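YueI protein (Bacillus subtilis, PDB 2OHW) is of unknown function but belongs to the DUF1694 family and folds as a compact single-chain domain of helices packed around a mixed four-stranded sheet. Local coordinates at residues E20-E25 / G31-R36; Q13-P18 / D124-S129; N70-Y75 / Q99-L104; S80-A85 / V90-V95. All coordinates share one frame; numbering follows the deposited sequence.

Contact 1. Residues E20-E25 / G31-R36; sequences ETKPDE and GSLRER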
loop_
_atom_site.group_PDB
_atom_site.type_symbol
_atom_site.label_atom_id
_atom_site.label_comp_id
_atom_site.label_asym_id
_atom_site.label_seq_id
_atom_site.Cartn_x
_atom_site.Cartn_y
_atom_site.Cartn_z
ATOM N N GLU A 20 7.078 12.219 -10.479
ATOM C CA GLU A 20 7.744 12.706 -11.693
ATOM C C GLU A 20 7.971 11.628 -12.758
ATOM O O GLU A 20 7.817 11.893 -13.953
ATOM C CB GLU A 20 9.057 13.449 -11.372
ATOM C CG GLU A 20 9.799 13.006 -10.111
ATOM C CD GLU A 20 11.255 13.451 -10.096
ATOM O OE1 GLU A 20 11.561 14.472 -9.448
ATOM O OE2 GLU A 20 12.093 12.787 -10.738
ATOM N N THR A 21 8.330 10.421 -12.327
ATOM C CA THR A 21 8.580 9.318 -13.254
ATOM C C THR A 21 7.824 8.049 -12.862
ATOM O O THR A 21 7.465 7.863 -11.704
ATOM C CB THR A 21 10.088 8.982 -13.352
ATOM O OG1 THR A 21 10.555 8.458 -12.101
ATOM C CG2 THR A 21 10.920 10.211 -13.727
ATOM N N LYS A 22 7.599 7.171 -13.837
ATOM C CA LYS A 22 7.040 5.844 -13.569
ATOM C C LYS A 22 7.897 4.977 -12.618
ATOM O O LYS A 22 7.355 4.381 -11.676
ATOM C CB LYS A 22 6.735 5.116 -14.885
ATOM C CG LYS A 22 5.335 5.378 -15.446
ATOM C CD LYS A 22 5.049 6.847 -15.735
ATOM C CE LYS A 22 3.664 7.043 -16.358
ATOM N NZ LYS A 22 2.560 6.650 -15.433
ATOM N N PRO A 23 9.230 4.904 -12.843
ATOM C CA PRO A 23 10.076 4.162 -11.902
ATOM C C PRO A 23 9.964 4.666 -10.456
ATOM O O PRO A 23 9.979 3.855 -9.527
ATOM C CB PRO A 23 11.496 4.382 -12.439
ATOM C CG PRO A 23 11.313 4.722 -13.874
ATOM C CD PRO A 23 10.013 5.452 -13.971
ATOM N N ASP A 24 9.848 5.978 -10.266
ATOM C CA ASP A 24 9.675 6.542 -8.928
ATOM C C ASP A 24 8.455 5.912 -8.257
ATOM O O ASP A 24 8.510 5.498 -7.100
ATOM C CB ASP A 24 9.455 8.056 -8.993
ATOM C CG ASP A 24 10.738 8.842 -9.206
ATOM O OD1 ASP A 24 11.839 8.335 -8.887
ATOM O OD2 ASP A 24 10.630 9.995 -9.687
ATOM N N GLU A 25 7.358 5.847 -9.005
ATOM C CA GLU A 25 6.118 5.307 -8.480
ATOM C C GLU A 25 6.262 3.830 -8.151
ATOM O O GLU A 25 5.836 3.393 -7.082
ATOM C CB GLU A 25 4.970 5.521 -9.467
ATOM C CG GLU A 25 4.629 7.003 -9.662
ATOM C CD GLU A 25 3.549 7.253 -10.691
ATOM O OE1 GLU A 25 2.970 6.272 -11.206
ATOM O OE2 GLU A 25 3.266 8.440 -10.982
ATOM N N GLY A 31 6.062 -1.854 -6.765
ATOM C CA GLY A 31 6.062 -2.250 -8.172
ATOM C C GLY A 31 4.902 -1.706 -8.980
ATOM O O GLY A 31 4.934 -1.781 -10.211
ATOM N N SER A 32 3.881 -1.160 -8.310
ATOM C CA SER A 32 2.704 -0.623 -9.002
ATOM C C SER A 32 2.870 0.834 -9.413
ATOM O O SER A 32 3.612 1.600 -8.781
ATOM C CB SER A 32 1.460 -0.742 -8.113
ATOM O OG SER A 32 0.309 -0.236 -8.788
ATOM N N LEU A 33 2.180 1.223 -10.486
ATOM C CA LEU A 33 2.076 2.639 -10.838
ATOM C C LEU A 33 1.038 3.324 -9.944
ATOM O O LEU A 33 0.063 2.705 -9.518
ATOM C CB LEU A 33 1.675 2.806 -12.318
ATOM C CG LEU A 33 2.702 2.400 -13.392
ATOM C CD1 LEU A 33 2.183 2.685 -14.799
ATOM C CD2 LEU A 33 4.034 3.084 -13.161
ATOM N N ARG A 34 1.226 4.616 -9.689
ATOM C CA ARG A 34 0.279 5.335 -8.832
ATOM C C ARG A 34 -1.159 5.245 -9.362
ATOM O O ARG A 34 -2.120 5.169 -8.581
ATOM C CB ARG A 34 0.703 6.796 -8.689
ATOM C CG ARG A 34 -0.281 7.670 -7.946
ATOM C CD ARG A 34 -0.425 7.260 -6.482
ATOM N NE ARG A 34 -1.329 8.163 -5.767
ATOM C CZ ARG A 34 -2.650 8.127 -5.880
ATOM N NH1 ARG A 34 -3.393 8.981 -5.183
ATOM N NH2 ARG A 34 -3.230 7.236 -6.685
ATOM N N GLU A 35 -1.319 5.255 -10.688
ATOM C CA GLU A 35 -2.658 5.234 -11.270
ATOM C C GLU A 35 -3.427 3.945 -10.963
ATOM O O GLU A 35 -4.646 3.915 -11.125
ATOM C CB GLU A 35 -2.603 5.459 -12.796
ATOM C CG GLU A 35 -1.983 4.326 -13.579
ATOM C CD GLU A 35 -1.859 4.630 -15.064
ATOM O OE1 GLU A 35 -1.987 5.809 -15.446
ATOM O OE2 GLU A 35 -1.627 3.679 -15.837
ATOM N N ARG A 36 -2.715 2.895 -10.543
ATOM C CA ARG A 36 -3.361 1.616 -10.247
ATOM C C ARG A 36 -3.617 1.388 -8.743
ATOM O O ARG A 36 -4.270 0.415 -8.347
ATOM C CB ARG A 36 -2.546 0.474 -10.859
ATOM C CG ARG A 36 -2.351 0.624 -12.410
ATOM C CD ARG A 36 -2.389 -0.707 -13.115
ATOM N NE ARG A 36 -1.962 -0.735 -14.530
ATOM C CZ ARG A 36 -2.076 0.225 -15.455
ATOM N NH1 ARG A 36 -2.639 1.398 -15.199
ATOM N NH2 ARG A 36 -1.618 -0.007 -16.685
HETATM O O HOH W 1 0.684 6.376 -12.496
#
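E25 and L33 mark the closest backbone approach of segments 20-25 and 31-36, their CA atoms 5.4 Å apart where the chain doubles back after helix 22-28. The first segment holds the opening turn of that helix; T21 is its N-cap, OG1 accepting from D24 N. The second begins as an irregular loop and tightens into the 3-10 turn 34-36, just before strand 37-42. The one direct hydrogen bond between the segments runs from R34 N to E25 OE1, 2.8 Å long with an N-H...O angle of 158°. The donor meets OE1 from above the carboxylate plane, 53° out of it. E25 reaches this position with CG beside its backbone N (chi1 -66°) and an extended chain beyond, and its carboxylate lies against R34 CB, with OE1 3.4 Å from that carbon. A water donates to E25 OE1 at 2.6 Å and accepts from E35 N at 2.9 Å, so one oxygen serves two successive amides of the 3-10 turn, one directly and one through water. E25 OE2 is taken by the backbone N of L19. The guanidinium of R34 turns elsewhere, NE to M15 O and NH1 to R116 O. Nearer the surface K22 lies over L33: its chain, bent at chi2, sets CG tightly against L33 CD2 at 3.5 Å. A buried carboxylate thus spends its oxygens on main-chain N-H groups and a water, and the amides at the start of the 3-10 turn are likely to stabilise its negative charge.

Contact 2. Residues Q13-P18 / D124-S129; sequences QGMYGP and DIYNRS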
loop_
_atom_site.group_PDB
_atom_site.type_symbol
_atom_site.label_atom_id
_atom_site.label_comp_id
_atom_site.label_asym_id
_atom_site.label_seq_id
_atom_site.Cartn_x
_atom_site.Cartn_y
_atom_site.Cartn_z
ATOM N N GLN A 13 1.624 14.261 3.075
ATOM C CA GLN A 13 0.289 14.735 2.709
ATOM C C GLN A 13 -0.652 13.676 2.150
ATOM O O GLN A 13 -1.772 13.989 1.781
ATOM C CB GLN A 13 0.395 15.913 1.755
ATOM C CG GLN A 13 1.045 17.111 2.403
ATOM C CD GLN A 13 0.783 18.377 1.650
ATOM O OE1 GLN A 13 0.586 18.363 0.430
ATOM N NE2 GLN A 13 0.814 19.499 2.369
ATOM N N GLY A 14 -0.205 12.430 2.090
ATOM C CA GLY A 14 -1.106 11.322 1.756
ATOM C C GLY A 14 -1.053 10.794 0.341
ATOM O O GLY A 14 -1.941 10.044 -0.071
ATOM N N MET A 15 -0.028 11.185 -0.409
ATOM C CA MET A 15 0.274 10.568 -1.712
ATOM C C MET A 15 -0.779 10.894 -2.769
ATOM O O MET A 15 -1.208 10.028 -3.543
ATOM C CB MET A 15 0.509 9.043 -1.568
ATOM C CG MET A 15 1.659 8.652 -0.579
ATOM S SD MET A 15 1.772 6.846 -0.224
ATOM C CE MET A 15 0.264 6.625 0.723
ATOM N N TYR A 16 -1.183 12.164 -2.791
ATOM C CA TYR A 16 -2.079 12.674 -3.818
ATOM C C TYR A 16 -1.358 12.940 -5.140
ATOM O O TYR A 16 -0.384 13.699 -5.203
ATOM C CB TYR A 16 -2.724 13.972 -3.350
ATOM C CG TYR A 16 -3.778 13.770 -2.304
ATOM C CD1 TYR A 16 -5.097 13.484 -2.662
ATOM C CD2 TYR A 16 -3.463 13.866 -0.947
ATOM C CE1 TYR A 16 -6.078 13.290 -1.694
ATOM C CE2 TYR A 16 -4.426 13.675 0.020
ATOM C CZ TYR A 16 -5.730 13.391 -0.362
ATOM O OH TYR A 16 -6.690 13.220 0.601
ATOM N N GLY A 17 -1.855 12.319 -6.197
ATOM C CA GLY A 17 -1.356 12.577 -7.547
ATOM C C GLY A 17 -0.125 11.790 -7.964
ATOM O O GLY A 17 0.400 10.980 -7.199
ATOM N N PRO A 18 0.364 12.038 -9.191
ATOM C CA PRO A 18 1.480 11.254 -9.705
ATOM C C PRO A 18 2.832 11.742 -9.195
ATOM O O PRO A 18 2.937 12.855 -8.661
ATOM C CB PRO A 18 1.383 11.484 -11.214
ATOM C CG PRO A 18 0.856 12.885 -11.337
ATOM C CD PRO A 18 -0.076 13.073 -10.151
ATOM N N ASP A 124 -3.091 8.800 13.453
ATOM C CA ASP A 124 -1.834 9.138 14.128
ATOM C C ASP A 124 -0.657 8.220 13.765
ATOM O O ASP A 124 0.495 8.665 13.716
ATOM C CB ASP A 124 -2.026 9.173 15.657
ATOM C CG ASP A 124 -2.436 7.828 16.241
ATOM O OD1 ASP A 124 -2.897 6.931 15.493
ATOM O OD2 ASP A 124 -2.300 7.663 17.484
ATOM N N ILE A 125 -0.938 6.941 13.511
ATOM C CA ILE A 125 0.106 6.021 13.084
ATOM C C ILE A 125 0.677 6.409 11.713
ATOM O O ILE A 125 1.896 6.379 11.508
ATOM C CB ILE A 125 -0.376 4.557 13.079
ATOM C CG1 ILE A 125 -0.895 4.179 14.464
ATOM C CG2 ILE A 125 0.766 3.629 12.680
ATOM C CD1 ILE A 125 -1.420 2.762 14.574
ATOM N N TYR A 126 -0.185 6.812 10.780
ATOM C CA TYR A 126 0.306 7.286 9.485
ATOM C C TYR A 126 1.277 8.439 9.665
ATOM O O TYR A 126 2.385 8.426 9.117
ATOM C CB TYR A 126 -0.836 7.747 8.576
ATOM C CG TYR A 126 -0.350 8.068 7.181
ATOM C CD1 TYR A 126 -0.249 7.070 6.227
ATOM C CD2 TYR A 126 0.049 9.367 6.827
ATOM C CE1 TYR A 126 0.214 7.327 4.941
ATOM C CE2 TYR A 126 0.515 9.641 5.548
ATOM C CZ TYR A 126 0.594 8.617 4.615
ATOM O OH TYR A 126 1.057 8.848 3.344
ATOM N N ASN A 127 0.847 9.429 10.442
ATOM C CA ASN A 127 1.618 10.655 10.612
ATOM C C ASN A 127 2.965 10.373 11.257
ATOM O O ASN A 127 3.951 11.017 10.932
ATOM C CB ASN A 127 0.831 11.659 11.453
ATOM C CG ASN A 127 -0.414 12.154 10.751
ATOM O OD1 ASN A 127 -0.496 12.154 9.515
ATOM N ND2 ASN A 127 -1.397 12.591 11.532
ATOM N N ARG A 128 3.010 9.389 12.147
ATOM C CA ARG A 128 4.237 9.110 12.888
ATOM C C ARG A 128 5.164 8.160 12.136
ATOM O O ARG A 128 6.381 8.181 12.337
ATOM C CB ARG A 128 3.918 8.563 14.282
ATOM C CG ARG A 128 3.125 9.530 15.162
ATOM C CD ARG A 128 3.210 9.172 16.637
ATOM N NE ARG A 128 1.987 9.532 17.356
ATOM C CZ ARG A 128 1.159 8.653 17.917
ATOM N NH1 ARG A 128 1.428 7.353 17.866
ATOM N NH2 ARG A 128 0.065 9.074 18.541
ATOM N N SER A 129 4.600 7.341 11.252
ATOM C CA SER A 129 5.371 6.295 10.587
ATOM C C SER A 129 5.796 6.566 9.147
ATOM O O SER A 129 6.749 5.963 8.666
ATOM C CB SER A 129 4.579 4.985 10.632
ATOM O OG SER A 129 3.412 5.077 9.827
#
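Y126 meets the loop 13-18 through the end of its side chain, the phenol oxygen of helix 124-129 lying against G14 and M15 just after helix 5-12. The contact between the segments is van der Waals in kind. M15 CE comes to the edge of the Y126 ring, near its plane, 3.5 Å from OH and 4.3 Å from CE1. The methionine gets there by a bend at its end (chi3 -69°), which folds the methyl toward the phenol, and the two side chains are set obliquely to each other. On the backbone side G14 CA lies 3.6 Å from Y126 OH. G14 closes helix 5-12 in a Schellman motif with phi of 101°, and a side chain at this position would be crowded by the ring of Y16. The polar end of Y126 is satisfied beyond segment 13-18, OH being hydrogen-bonded to L11 O in the last turn of helix 5-12. Among the polar contacts of helix 124-129, R128 NH2 forms a salt bridge with D124 OD2 at 2.9 Å, and S129 OG bonds to I125 O at 2.6 Å from above the carbonyl plane, while S129 N reaches that oxygen from the other face. S129 OG is also hydrogen-bonded to T42 OG1 of strand 37-42. Y120 meets the Y126 ring, and M15 also packs on A40 of the same strand. A long side chain from the C-terminal helix therefore delivers one hydroxyl to the capped C-terminal end of helix 5-12, where a carbonyl takes up its polarity while M15 CE and G14 CA pack against it.

Contact 3. Residues N70-Y75 / Q99-L104; sequences NGELQY and QFHTPL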
loop_
_atom_site.group_PDB
_atom_site.type_symbol
_atom_site.label_atom_id
_atom_site.label_comp_id
_atom_site.label_asym_id
_atom_site.label_seq_id
_atom_site.Cartn_x
_atom_site.Cartn_y
_atom_site.Cartn_z
ATOM N N ASN A 70 5.047 -5.886 1.413
ATOM C CA ASN A 70 6.463 -5.629 1.528
ATOM C C ASN A 70 7.170 -6.780 2.244
ATOM O O ASN A 70 6.925 -7.008 3.424
ATOM C CB ASN A 70 6.654 -4.337 2.330
ATOM C CG ASN A 70 8.065 -3.842 2.315
ATOM O OD1 ASN A 70 9.012 -4.632 2.248
ATOM N ND2 ASN A 70 8.227 -2.524 2.400
ATOM N N GLY A 71 8.060 -7.480 1.535
ATOM C CA GLY A 71 8.798 -8.624 2.079
ATOM C C GLY A 71 9.738 -8.304 3.229
ATOM O O GLY A 71 10.263 -9.228 3.867
ATOM N N GLU A 72 9.958 -7.019 3.524
ATOM C CA GLU A 72 10.750 -6.683 4.715
ATOM C C GLU A 72 10.016 -7.034 6.008
ATOM O O GLU A 72 10.645 -7.176 7.068
ATOM C CB GLU A 72 11.108 -5.203 4.748
ATOM C CG GLU A 72 11.827 -4.755 3.507
ATOM C CD GLU A 72 13.154 -4.132 3.789
ATOM O OE1 GLU A 72 13.349 -3.556 4.882
ATOM O OE2 GLU A 72 14.021 -4.219 2.898
ATOM N N LEU A 73 8.683 -7.115 5.919
ATOM C CA LEU A 73 7.832 -7.460 7.048
ATOM C C LEU A 73 7.877 -8.961 7.323
ATOM O O LEU A 73 8.013 -9.755 6.402
ATOM C CB LEU A 73 6.384 -7.055 6.746
ATOM C CG LEU A 73 6.117 -5.552 6.642
ATOM C CD1 LEU A 73 4.707 -5.354 6.085
ATOM C CD2 LEU A 73 6.254 -4.921 8.012
ATOM N N GLN A 74 7.775 -9.326 8.595
ATOM C CA GLN A 74 7.618 -10.714 8.991
ATOM C C GLN A 74 6.168 -11.159 8.834
ATOM O O GLN A 74 5.247 -10.350 8.979
ATOM C CB GLN A 74 8.071 -10.883 10.446
ATOM C CG GLN A 74 9.557 -10.610 10.615
ATOM C CD GLN A 74 10.054 -10.834 12.025
ATOM O OE1 GLN A 74 9.342 -11.368 12.871
ATOM N NE2 GLN A 74 11.291 -10.418 12.283
ATOM N N TYR A 75 5.983 -12.451 8.563
ATOM C CA TYR A 75 4.658 -13.041 8.326
ATOM C C TYR A 75 3.601 -12.636 9.322
ATOM O O TYR A 75 2.495 -12.268 8.922
ATOM C CB TYR A 75 4.742 -14.573 8.263
ATOM C CG TYR A 75 3.444 -15.227 7.826
ATOM C CD1 TYR A 75 3.039 -15.191 6.493
ATOM C CD2 TYR A 75 2.633 -15.886 8.743
ATOM C CE1 TYR A 75 1.855 -15.790 6.085
ATOM C CE2 TYR A 75 1.441 -16.481 8.346
ATOM C CZ TYR A 75 1.060 -16.425 7.018
ATOM O OH TYR A 75 -0.121 -17.021 6.616
ATOM N N GLN A 99 14.940 -2.469 -4.549
ATOM C CA GLN A 99 16.115 -1.641 -4.767
ATOM C C GLN A 99 16.119 -0.477 -3.807
ATOM O O GLN A 99 17.184 -0.003 -3.411
ATOM C CB GLN A 99 16.081 -1.042 -6.164
ATOM C CG GLN A 99 16.263 -2.020 -7.269
ATOM C CD GLN A 99 15.883 -1.427 -8.608
ATOM O OE1 GLN A 99 14.845 -1.772 -9.177
ATOM N NE2 GLN A 99 16.705 -0.510 -9.105
ATOM N N PHE A 100 14.910 -0.015 -3.473
ATOM C CA PHE A 100 14.656 1.174 -2.664
ATOM C C PHE A 100 13.891 0.763 -1.413
ATOM O O PHE A 100 12.964 -0.057 -1.474
ATOM C CB PHE A 100 13.830 2.174 -3.497
ATOM C CG PHE A 100 13.292 3.363 -2.722
ATOM C CD1 PHE A 100 14.149 4.342 -2.225
ATOM C CD2 PHE A 100 11.912 3.531 -2.550
ATOM C CE1 PHE A 100 13.649 5.453 -1.532
ATOM C CE2 PHE A 100 11.404 4.638 -1.861
ATOM C CZ PHE A 100 12.274 5.596 -1.350
ATOM N N HIS A 101 14.307 1.305 -0.273
ATOM C CA HIS A 101 13.560 1.112 0.952
ATOM C C HIS A 101 12.300 1.928 0.747
ATOM O O HIS A 101 12.377 3.105 0.402
ATOM C CB HIS A 101 14.349 1.620 2.162
ATOM C CG HIS A 101 14.053 0.892 3.437
ATOM N ND1 HIS A 101 12.784 0.485 3.790
ATOM C CD2 HIS A 101 14.864 0.513 4.453
ATOM C CE1 HIS A 101 12.830 -0.125 4.962
ATOM N NE2 HIS A 101 14.080 -0.124 5.385
ATOM N N THR A 102 11.144 1.292 0.865
ATOM C CA THR A 102 9.891 2.019 0.802
ATOM C C THR A 102 9.238 1.953 2.170
ATOM O O THR A 102 9.308 0.929 2.830
ATOM C CB THR A 102 8.919 1.447 -0.270
ATOM O OG1 THR A 102 7.663 2.125 -0.158
ATOM C CG2 THR A 102 8.650 -0.056 -0.066
ATOM N N PRO A 103 8.571 3.039 2.588
ATOM C CA PRO A 103 7.882 3.007 3.880
ATOM C C PRO A 103 6.539 2.286 3.804
ATOM O O PRO A 103 5.886 2.131 4.824
ATOM C CB PRO A 103 7.634 4.492 4.159
ATOM C CG PRO A 103 7.473 5.089 2.806
ATOM C CD PRO A 103 8.433 4.348 1.922
ATOM N N LEU A 104 6.112 1.883 2.607
ATOM C CA LEU A 104 4.801 1.227 2.448
ATOM C C LEU A 104 4.897 -0.250 2.785
ATOM O O LEU A 104 5.827 -0.933 2.337
ATOM C CB LEU A 104 4.229 1.460 1.038
ATOM C CG LEU A 104 4.023 2.960 0.757
ATOM C CD1 LEU A 104 3.336 3.147 -0.562
ATOM C CD2 LEU A 104 3.238 3.660 1.875
HETATM O O HOH W 2 10.902 -1.349 2.469
#
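An Asx turn overlapping a type I beta turn carries this contact: N70, last residue of strand 65-70, starts the turn N70-L73 and reaches across to the loop that leads into strand 104-110. Its OD1 accepts from E72 N at 2.9 Å, while L73 N bonds back to N70 O. With OD1 so engaged, ND2 faces segment 99-104 and donates to L104 O, 2.9 Å away and almost straight at 172°; the acceptor lies in the plane of the N70 amide. CG stands opposite the backbone N about the first torsion (chi1 -170°), which sends the amide toward L104. ND2 also donates to a water that accepts from T102 N, a second, indirect link, and it passes T102 CG2 at 3.5 Å. An alanine here would remove the whole amide, is likely to leave L104 O without this donor and would probably free the turn to shift. T102 repeats the theme on its own side: OG1 accepts from L104 N in an ST turn and also bonds to L28 O of helix 22-28. Nearer the solvent the carboxylate of E72, bent at chi2, stands over one face of the H101 ring, the two planes 52° apart, with E72 OE1 3.5 Å from H101 CE1.

Contact 4. Residues S80-A85 / V90-V95; sequences SYIQMA and VPFKIV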
loop_
_atom_site.group_PDB
_atom_site.type_symbol
_atom_site.label_atom_id
_atom_site.label_comp_id
_atom_site.label_asym_id
_atom_site.label_seq_id
_atom_site.Cartn_x
_atom_site.Cartn_y
_atom_site.Cartn_z
ATOM N N SER A 80 -2.883 -11.296 8.776
ATOM C CA SER A 80 -4.305 -10.943 8.870
ATOM C C SER A 80 -4.839 -10.429 7.531
ATOM O O SER A 80 -5.992 -10.678 7.177
ATOM C CB SER A 80 -4.521 -9.880 9.941
ATOM O OG SER A 80 -4.246 -10.408 11.224
ATOM N N TYR A 81 -3.996 -9.692 6.804
ATOM C CA TYR A 81 -4.408 -9.115 5.523
ATOM C C TYR A 81 -4.529 -10.183 4.457
ATOM O O TYR A 81 -5.355 -10.064 3.553
ATOM C CB TYR A 81 -3.449 -7.997 5.099
ATOM C CG TYR A 81 -3.554 -6.823 6.052
ATOM C CD1 TYR A 81 -4.601 -5.908 5.943
ATOM C CD2 TYR A 81 -2.637 -6.663 7.099
ATOM C CE1 TYR A 81 -4.725 -4.845 6.847
ATOM C CE2 TYR A 81 -2.748 -5.604 8.001
ATOM C CZ TYR A 81 -3.785 -4.702 7.860
ATOM O OH TYR A 81 -3.872 -3.666 8.776
ATOM N N ILE A 82 -3.720 -11.241 4.577
ATOM C CA ILE A 82 -3.818 -12.371 3.647
ATOM C C ILE A 82 -5.148 -13.094 3.853
ATOM O O ILE A 82 -5.793 -13.499 2.877
ATOM C CB ILE A 82 -2.624 -13.336 3.828
ATOM C CG1 ILE A 82 -1.352 -12.692 3.250
ATOM C CG2 ILE A 82 -2.937 -14.728 3.207
ATOM C CD1 ILE A 82 -0.070 -13.533 3.412
ATOM N N GLN A 83 -5.558 -13.230 5.117
ATOM C CA GLN A 83 -6.856 -13.845 5.446
ATOM C C GLN A 83 -7.983 -13.044 4.812
ATOM O O GLN A 83 -8.915 -13.624 4.241
ATOM C CB GLN A 83 -7.069 -13.920 6.960
ATOM C CG GLN A 83 -5.984 -14.694 7.734
ATOM C CD GLN A 83 -6.092 -16.195 7.572
ATOM O OE1 GLN A 83 -7.176 -16.761 7.681
ATOM N NE2 GLN A 83 -4.965 -16.850 7.323
ATOM N N MET A 84 -7.898 -11.714 4.926
ATOM C CA MET A 84 -8.915 -10.820 4.352
ATOM C C MET A 84 -8.940 -10.976 2.838
ATOM O O MET A 84 -10.018 -11.082 2.233
ATOM C CB MET A 84 -8.617 -9.354 4.685
ATOM C CG MET A 84 -8.670 -8.948 6.143
ATOM S SD MET A 84 -8.239 -7.160 6.353
ATOM C CE MET A 84 -7.481 -6.764 4.802
ATOM N N ALA A 85 -7.758 -10.987 2.210
ATOM C CA ALA A 85 -7.664 -11.116 0.750
ATOM C C ALA A 85 -8.303 -12.433 0.291
ATOM O O ALA A 85 -9.148 -12.445 -0.604
ATOM C CB ALA A 85 -6.199 -11.005 0.271
ATOM N N VAL A 90 -9.054 -12.435 -3.495
ATOM C CA VAL A 90 -7.993 -11.545 -3.958
ATOM C C VAL A 90 -6.641 -12.234 -3.799
ATOM O O VAL A 90 -6.294 -12.657 -2.691
ATOM C CB VAL A 90 -7.989 -10.217 -3.150
ATOM C CG1 VAL A 90 -6.784 -9.324 -3.526
ATOM C CG2 VAL A 90 -9.281 -9.453 -3.363
ATOM N N PRO A 91 -5.869 -12.323 -4.891
ATOM C CA PRO A 91 -4.540 -12.919 -4.783
ATOM C C PRO A 91 -3.583 -11.990 -4.053
ATOM O O PRO A 91 -3.816 -10.785 -4.000
ATOM C CB PRO A 91 -4.121 -13.091 -6.242
ATOM C CG PRO A 91 -4.834 -12.028 -6.959
ATOM C CD PRO A 91 -6.165 -11.885 -6.264
ATOM N N PHE A 92 -2.525 -12.555 -3.488
ATOM C CA PHE A 92 -1.482 -11.736 -2.894
ATOM C C PHE A 92 -0.111 -12.073 -3.446
ATOM O O PHE A 92 0.128 -13.184 -3.956
ATOM C CB PHE A 92 -1.489 -11.861 -1.370
ATOM C CG PHE A 92 -1.063 -13.211 -0.855
ATOM C CD1 PHE A 92 0.274 -13.457 -0.567
ATOM C CD2 PHE A 92 -1.998 -14.216 -0.608
ATOM C CE1 PHE A 92 0.687 -14.690 -0.081
ATOM C CE2 PHE A 92 -1.581 -15.473 -0.115
ATOM C CZ PHE A 92 -0.253 -15.694 0.146
ATOM N N LYS A 93 0.788 -11.109 -3.318
ATOM C CA LYS A 93 2.179 -11.273 -3.739
ATOM C C LYS A 93 3.064 -10.667 -2.672
ATOM O O LYS A 93 2.833 -9.540 -2.244
ATOM C CB LYS A 93 2.427 -10.574 -5.088
ATOM C CG LYS A 93 1.617 -11.136 -6.265
ATOM C CD LYS A 93 2.118 -10.620 -7.629
ATOM C CE LYS A 93 1.273 -11.187 -8.773
ATOM N NZ LYS A 93 1.532 -10.529 -10.088
ATOM N N ILE A 94 4.069 -11.413 -2.235
ATOM C CA ILE A 94 5.086 -10.851 -1.356
ATOM C C ILE A 94 6.218 -10.299 -2.228
ATOM O O ILE A 94 6.875 -11.038 -2.981
ATOM C CB ILE A 94 5.584 -11.883 -0.311
ATOM C CG1 ILE A 94 4.432 -12.285 0.626
ATOM C CG2 ILE A 94 6.725 -11.297 0.493
ATOM C CD1 ILE A 94 4.576 -13.666 1.243
ATOM N N VAL A 95 6.387 -8.983 -2.181
ATOM C CA VAL A 95 7.344 -8.286 -3.035
ATOM C C VAL A 95 8.718 -8.297 -2.361
ATOM O O VAL A 95 8.888 -7.722 -1.285
ATOM C CB VAL A 95 6.837 -6.857 -3.371
ATOM C CG1 VAL A 95 7.836 -6.111 -4.269
ATOM C CG2 VAL A 95 5.481 -6.935 -4.030
#
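I82 turns CG1 beside its backbone N and extends CD1 beyond it, while F92 holds CG between its backbone N and carbonyl carbon (chi1 69°), and these choices bring the isoleucine over the phenylalanine ring. Both belong to a beta-alpha-beta crossover, strand 65-70, helix 75-87 and strand 92-95, in which the helix packs against the strand that follows it. I82 CD1 makes a CH-pi contact with F92, 3.9 Å from the ring centroid and only 17° off the normal, although displaced toward the rim. CD1 thus sits over the face, and the other branch, CG2, flanks the rim, 3.7 Å from F92 CE2. I82 also touches I69 of strand 65-70 and Y75 at the start of its own helix, which places it between helix and sheet. An alanine in place of I82 would remove both branches and would probably uncover this face of F92, leaving the ring freer to turn. One helical turn further on, the chain closes on itself: A85 and V90 come within 4.7 Å CA to CA, and their CB atoms meet at 3.9 Å. A85 packs on L67 and V90 on V65, so this apolar pair sits against strand 65-70. A85 CB also lies 3.4 Å from V90 O. The connection from helix to strand is fastened by the backbone, V90 N donating to A85 O at 2.9 Å in a nearly straight bond, with the donor above the carbonyl plane, 45° out of it.

How the contacts relate
From the N terminus, segment 13-18 opens the widest loop, which contact 2 closes only at helix 124-129, near the C terminus. The other three contacts lie inside it. Contact 1 comes first and closes a short loop at the C-terminal end of helix 22-28; it touches contact 2 where E25 OE2 packs on P18 CA. Contact 3 closes the loop that holds helix 75-87 and strand 92-95, with contact 4 nested within it. Those two join through G71 N and V95 O, whereas M15 and L104 link contacts 2 and 3. No loops cross: contact 2 brings the C-terminal helix to the loop after helix 5-12, while contacts 3 and 4 join the crossover to the sheet.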